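Local structure of putative extracellular solute-binding protein (Bordetella bronchiseptica, 4P56) at residues A[150-156]-A[222-228]; A[158-164]-A[299-303]. The protein probably captures small organic acids such as mandelate in the periplasm and delivers them to a TRAP transporter. One frame throughout, in Å; residues are numbered along the deposited sequence.

From the N terminus the chain supplies 150-156, then 158-164, then 222-228 and finally 299-303, so the two contacts do not nest but cross. Interaction 1 closes a loop of 65 residues by pairing strands 149-153 and 225-228 in the mixed sheet. Interaction 2 closes a longer one of 134 residues, bringing the turn that follows the first strand against helix 297-307. The two centres lie about 14 Å apart, and the two contacts meet directly: Thr227 OG1 probably hydrogen-bonds to Val158 O, at 2.6 Å, while Thr227 CG2 packs against Leu299 CD2. Ala151 and Phe164 also touch, so sheet, turn and helix form one continuous unit.

Interaction 1. Residues A[150-156]-A[222-228]; sequences IAFTTSK and IIRHATE
A classic beta bulge, in which Arg224 and His225 both face Thr153, opens strand 225-228 at the end of its antiparallel pairing with 149-153. Thr153 O receives Arg224 N at 3.2 Å and, more weakly, His225 N. Beyond the bulge the ladder is regular: Thr153 N donates to His225 O at 3.0 Å, and the hydrogen-bonded pair Ala151 and Thr227 exchanges two bonds, Ala151 N to Thr227 O at 3.1 Å and Thr227 N to Ala151 O at 3.0 Å.

Between these lies the non-hydrogen-bonded pair Phe152 and Ala226, where the Ala226 methyl meets the ring obliquely, CB to Phe152 CD1 3.6 Å. Ile223 crosses Phe152 at about a right angle and brings CG2 to 3.8 Å from CD1 of that ring, while Ile150 CG2 of the same strand sits over the centre of one ring face. The His225 ring has Lys156 C over one face and Thr153 O and Thr154 C at its edge, with CD2 3.4 Å from Ser155 C.

Phe152 continues onto Val207 and Phe209 of strand 206-210, next in the sheet, whereas strand 291-294 flanks the other side of 225-228 and helix 195-200 packs on Thr154 and Ile223.

Interaction 2. Residues A[158-164]-A[299-303]; sequences VKQIGDF and LIEAV
Leu299 reaches from its helix into the bend of 158-164 and sets its two methyls mainly against backbone atoms, CD1 also reaching the side chains of Ile161 and Phe164. CD1 lies 3.6 Å from Ile161 N, and CD2 lies 3.8 Å from Lys159 O; CG lies anti to the backbone N (chi1 173°), which carries the fork toward the bend, its methyls spaced along 159-161. One helical turn further on, the Ala302 methyl seats against the flank of Ile161, with 3.6 Å between Ala302 CB and Ile161 CB. Ile161 CG1 trails away from its own N (chi1 -176°), and CD1 beyond it comes to 3.9 Å from Val303 CG2, where the two side chains meet at a slant. The Phe164 ring closes the patch from inside, its CE2 4.4 Å from Leu299 CD1. The side chains meet by van der Waals contact alone, partly against backbone.

What shapes the bend is polar and local. Asp163 OD2 gathers two successive backbone N-H groups, Lys159 N at 2.9 Å on its anti lone pair and Gln160 N at 3.1 Å from above the carboxylate plane, 53° out of it. Asp163 N returns a bond to Gln160 O, and Phe164 N bonds to Ile161 O, so this short turn is knitted from both ends and presents Ile161 to the helix. Val158 CG1 lies 3.6 Å above one face of the Phe164 ring, toward its rim.

On the helix side, Asp296 OD1 accepts Leu299 N at the start of 297-307. The turn itself bridges strand 149-153 and strand 168-171, with Phe164 touching Val183 beyond helix 174-182 and Val303 touching Phe109 of a separate loop.

Interaction 1. Residues A[150-156]-A[222-228]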
# COMPACT_ATOMS: atom_id res chain seq x y z
N ILE A 150 3.48 -8.55 -7.07
CA ILE A 150 4.10 -9.68 -7.74
C ILE A 150 3.86 -10.95 -6.94
O ILE A 150 3.80 -10.91 -5.71
CB ILE A 150 5.61 -9.45 -7.83
CG1 ILE A 150 5.88 -8.26 -8.75
CG2 ILE A 150 6.29 -10.73 -8.33
CD1 ILE A 150 7.34 -7.80 -8.81
N ALA A 151 3.72 -12.08 -7.62
CA ALA A 151 3.60 -13.33 -6.92
C ALA A 151 4.97 -13.99 -6.76
O ALA A 151 5.52 -14.56 -7.71
CB ALA A 151 2.64 -14.29 -7.67
N PHE A 152 5.51 -13.92 -5.54
CA PHE A 152 6.81 -14.54 -5.24
C PHE A 152 6.63 -15.88 -4.52
O PHE A 152 5.82 -16.01 -3.59
CB PHE A 152 7.62 -13.65 -4.30
CG PHE A 152 8.06 -12.35 -4.88
CD1 PHE A 152 9.07 -12.31 -5.82
CD2 PHE A 152 7.50 -11.16 -4.44
CE1 PHE A 152 9.51 -11.10 -6.34
CE2 PHE A 152 7.95 -9.93 -4.96
CZ PHE A 152 8.95 -9.90 -5.90
N THR A 153 7.41 -16.87 -4.94
CA THR A 153 7.39 -18.16 -4.24
C THR A 153 8.79 -18.71 -4.03
O THR A 153 9.73 -18.41 -4.77
CB THR A 153 6.63 -19.20 -5.01
OG1 THR A 153 7.16 -19.25 -6.33
CG2 THR A 153 5.16 -18.86 -5.05
N THR A 154 8.91 -19.56 -3.02
CA THR A 154 10.19 -20.08 -2.60
C THR A 154 10.67 -21.14 -3.59
O THR A 154 11.79 -21.06 -4.05
CB THR A 154 10.09 -20.64 -1.19
OG1 THR A 154 9.73 -19.58 -0.29
CG2 THR A 154 11.40 -21.31 -0.76
N SER A 155 9.81 -22.09 -3.95
CA SER A 155 10.25 -23.21 -4.77
C SER A 155 9.27 -23.63 -5.86
O SER A 155 9.57 -24.51 -6.67
CB SER A 155 10.52 -24.40 -3.86
OG SER A 155 9.30 -24.83 -3.26
N LYS A 156 8.11 -23.01 -5.91
CA LYS A 156 7.07 -23.44 -6.82
C LYS A 156 6.76 -22.37 -7.85
O LYS A 156 6.24 -21.32 -7.50
CB LYS A 156 5.80 -23.77 -6.04
CG LYS A 156 5.96 -24.96 -5.10
CD LYS A 156 4.67 -25.26 -4.34
CE LYS A 156 4.78 -26.59 -3.59
NZ LYS A 156 5.81 -26.56 -2.50
N ILE A 222 15.94 -16.57 -0.32
CA ILE A 222 14.93 -17.61 -0.10
C ILE A 222 14.03 -17.77 -1.33
O ILE A 222 13.78 -18.88 -1.81
CB ILE A 222 14.01 -17.22 1.06
CG1 ILE A 222 14.79 -17.16 2.39
CG2 ILE A 222 12.87 -18.20 1.16
CD1 ILE A 222 14.00 -16.47 3.50
N ILE A 223 13.50 -16.66 -1.80
CA ILE A 223 12.61 -16.64 -2.95
C ILE A 223 13.40 -17.00 -4.22
O ILE A 223 14.42 -16.38 -4.51
CB ILE A 223 11.98 -15.25 -3.13
CG1 ILE A 223 11.06 -14.91 -1.95
CG2 ILE A 223 11.21 -15.14 -4.45
CD1 ILE A 223 9.85 -15.83 -1.77
N ARG A 224 12.93 -18.00 -4.96
CA ARG A 224 13.56 -18.38 -6.23
C ARG A 224 12.65 -18.21 -7.46
O ARG A 224 13.06 -18.53 -8.58
CB ARG A 224 14.03 -19.84 -6.21
CG ARG A 224 14.90 -20.20 -5.02
CD ARG A 224 16.19 -19.40 -4.98
NE ARG A 224 16.92 -19.47 -6.24
CZ ARG A 224 17.91 -20.32 -6.53
NH1 ARG A 224 18.33 -21.23 -5.65
NH2 ARG A 224 18.48 -20.26 -7.72
N HIS A 225 11.43 -17.72 -7.26
CA HIS A 225 10.45 -17.66 -8.34
C HIS A 225 9.61 -16.41 -8.20
O HIS A 225 9.26 -16.00 -7.10
CB HIS A 225 9.54 -18.88 -8.29
CG HIS A 225 10.27 -20.19 -8.42
ND1 HIS A 225 10.55 -20.78 -9.63
CD2 HIS A 225 10.78 -21.01 -7.47
CE1 HIS A 225 11.20 -21.91 -9.43
NE2 HIS A 225 11.37 -22.07 -8.13
N ALA A 226 9.33 -15.77 -9.33
CA ALA A 226 8.48 -14.59 -9.34
C ALA A 226 7.68 -14.55 -10.63
O ALA A 226 8.24 -14.75 -11.71
CB ALA A 226 9.32 -13.30 -9.22
N THR A 227 6.39 -14.22 -10.51
CA THR A 227 5.54 -14.01 -11.69
C THR A 227 4.96 -12.63 -11.64
O THR A 227 4.32 -12.24 -10.68
CB THR A 227 4.42 -15.05 -11.77
OG1 THR A 227 5.02 -16.35 -11.89
CG2 THR A 227 3.52 -14.78 -13.01
N GLU A 228 5.24 -11.86 -12.68
CA GLU A 228 4.78 -10.49 -12.77
C GLU A 228 3.59 -10.45 -13.69
O GLU A 228 3.45 -11.29 -14.58
CB GLU A 228 5.87 -9.60 -13.34
CG GLU A 228 7.11 -9.50 -12.48
CD GLU A 228 8.08 -8.52 -13.08
OE1 GLU A 228 8.93 -8.95 -13.87
OE2 GLU A 228 7.94 -7.29 -12.81

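Interaction 2. Residues A[158-164]-A[299-303]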
# COMPACT_ATOMS: atom_id res chain seq x y z
N VAL A 158 4.95 -20.22 -10.73
CA VAL A 158 3.56 -19.91 -11.04
C VAL A 158 3.46 -19.50 -12.50
O VAL A 158 3.73 -18.35 -12.85
CB VAL A 158 3.01 -18.76 -10.16
CG1 VAL A 158 1.53 -18.50 -10.50
CG2 VAL A 158 3.15 -19.09 -8.69
N LYS A 159 3.06 -20.44 -13.34
CA LYS A 159 2.94 -20.21 -14.77
C LYS A 159 1.52 -20.47 -15.30
O LYS A 159 1.16 -19.96 -16.35
CB LYS A 159 3.95 -21.07 -15.52
CG LYS A 159 5.41 -20.64 -15.27
CD LYS A 159 6.43 -21.62 -15.87
CE LYS A 159 6.70 -22.77 -14.92
NZ LYS A 159 7.67 -23.78 -15.46
N GLN A 160 0.72 -21.26 -14.58
CA GLN A 160 -0.68 -21.49 -14.95
C GLN A 160 -1.55 -21.39 -13.70
O GLN A 160 -1.05 -21.53 -12.59
CB GLN A 160 -0.86 -22.84 -15.60
CG GLN A 160 -0.75 -23.98 -14.60
CD GLN A 160 -0.65 -25.34 -15.26
OE1 GLN A 160 -1.64 -25.89 -15.74
NE2 GLN A 160 0.56 -25.89 -15.29
N ILE A 161 -2.84 -21.14 -13.88
CA ILE A 161 -3.72 -20.78 -12.75
C ILE A 161 -3.67 -21.87 -11.67
O ILE A 161 -3.67 -21.58 -10.47
CB ILE A 161 -5.18 -20.49 -13.22
CG1 ILE A 161 -6.08 -20.01 -12.07
CG2 ILE A 161 -5.79 -21.72 -13.84
CD1 ILE A 161 -5.83 -18.60 -11.64
N GLY A 162 -3.58 -23.12 -12.10
CA GLY A 162 -3.57 -24.24 -11.18
C GLY A 162 -2.37 -24.25 -10.24
O GLY A 162 -2.45 -24.86 -9.18
N ASP A 163 -1.30 -23.56 -10.60
CA ASP A 163 -0.09 -23.52 -9.77
C ASP A 163 -0.31 -22.80 -8.43
O ASP A 163 0.44 -23.03 -7.47
CB ASP A 163 1.09 -22.85 -10.52
CG ASP A 163 1.59 -23.68 -11.70
OD1 ASP A 163 1.42 -24.93 -11.70
OD2 ASP A 163 2.20 -23.09 -12.62
N PHE A 164 -1.33 -21.94 -8.34
CA PHE A 164 -1.63 -21.28 -7.07
C PHE A 164 -2.28 -22.22 -6.07
O PHE A 164 -2.32 -21.92 -4.86
CB PHE A 164 -2.62 -20.13 -7.26
CG PHE A 164 -2.02 -18.87 -7.83
CD1 PHE A 164 -1.16 -18.09 -7.09
CD2 PHE A 164 -2.42 -18.41 -9.08
CE1 PHE A 164 -0.64 -16.89 -7.62
CE2 PHE A 164 -1.91 -17.23 -9.60
CZ PHE A 164 -1.03 -16.47 -8.86
N LEU A 299 -2.94 -17.11 -18.26
CA LEU A 299 -2.91 -16.95 -16.80
C LEU A 299 -3.61 -15.67 -16.36
O LEU A 299 -4.38 -15.67 -15.41
CB LEU A 299 -1.48 -16.97 -16.31
CG LEU A 299 -1.27 -16.65 -14.84
CD1 LEU A 299 -2.05 -17.60 -13.95
CD2 LEU A 299 0.23 -16.74 -14.56
N ILE A 300 -3.32 -14.57 -17.06
CA ILE A 300 -3.98 -13.30 -16.82
C ILE A 300 -5.49 -13.47 -16.94
O ILE A 300 -6.24 -13.07 -16.04
CB ILE A 300 -3.48 -12.24 -17.84
CG1 ILE A 300 -2.02 -11.84 -17.54
CG2 ILE A 300 -4.38 -10.99 -17.83
CD1 ILE A 300 -1.35 -11.11 -18.71
N GLU A 301 -5.96 -14.11 -18.01
CA GLU A 301 -7.40 -14.24 -18.20
C GLU A 301 -8.04 -15.11 -17.12
O GLU A 301 -9.15 -14.81 -16.66
CB GLU A 301 -7.72 -14.76 -19.61
CG GLU A 301 -7.60 -13.67 -20.66
CD GLU A 301 -8.44 -12.45 -20.28
OE1 GLU A 301 -9.66 -12.62 -20.02
OE2 GLU A 301 -7.87 -11.33 -20.23
N ALA A 302 -7.34 -16.16 -16.70
CA ALA A 302 -7.83 -17.00 -15.63
C ALA A 302 -7.94 -16.21 -14.33
O ALA A 302 -8.91 -16.37 -13.58
CB ALA A 302 -6.93 -18.21 -15.45
N VAL A 303 -6.98 -15.33 -14.07
CA VAL A 303 -7.07 -14.47 -12.88
C VAL A 303 -8.19 -13.43 -13.00
O VAL A 303 -8.91 -13.16 -12.04
CB VAL A 303 -5.73 -13.80 -12.54
CG1 VAL A 303 -5.90 -12.86 -11.34
CG2 VAL A 303 -4.67 -14.87 -12.22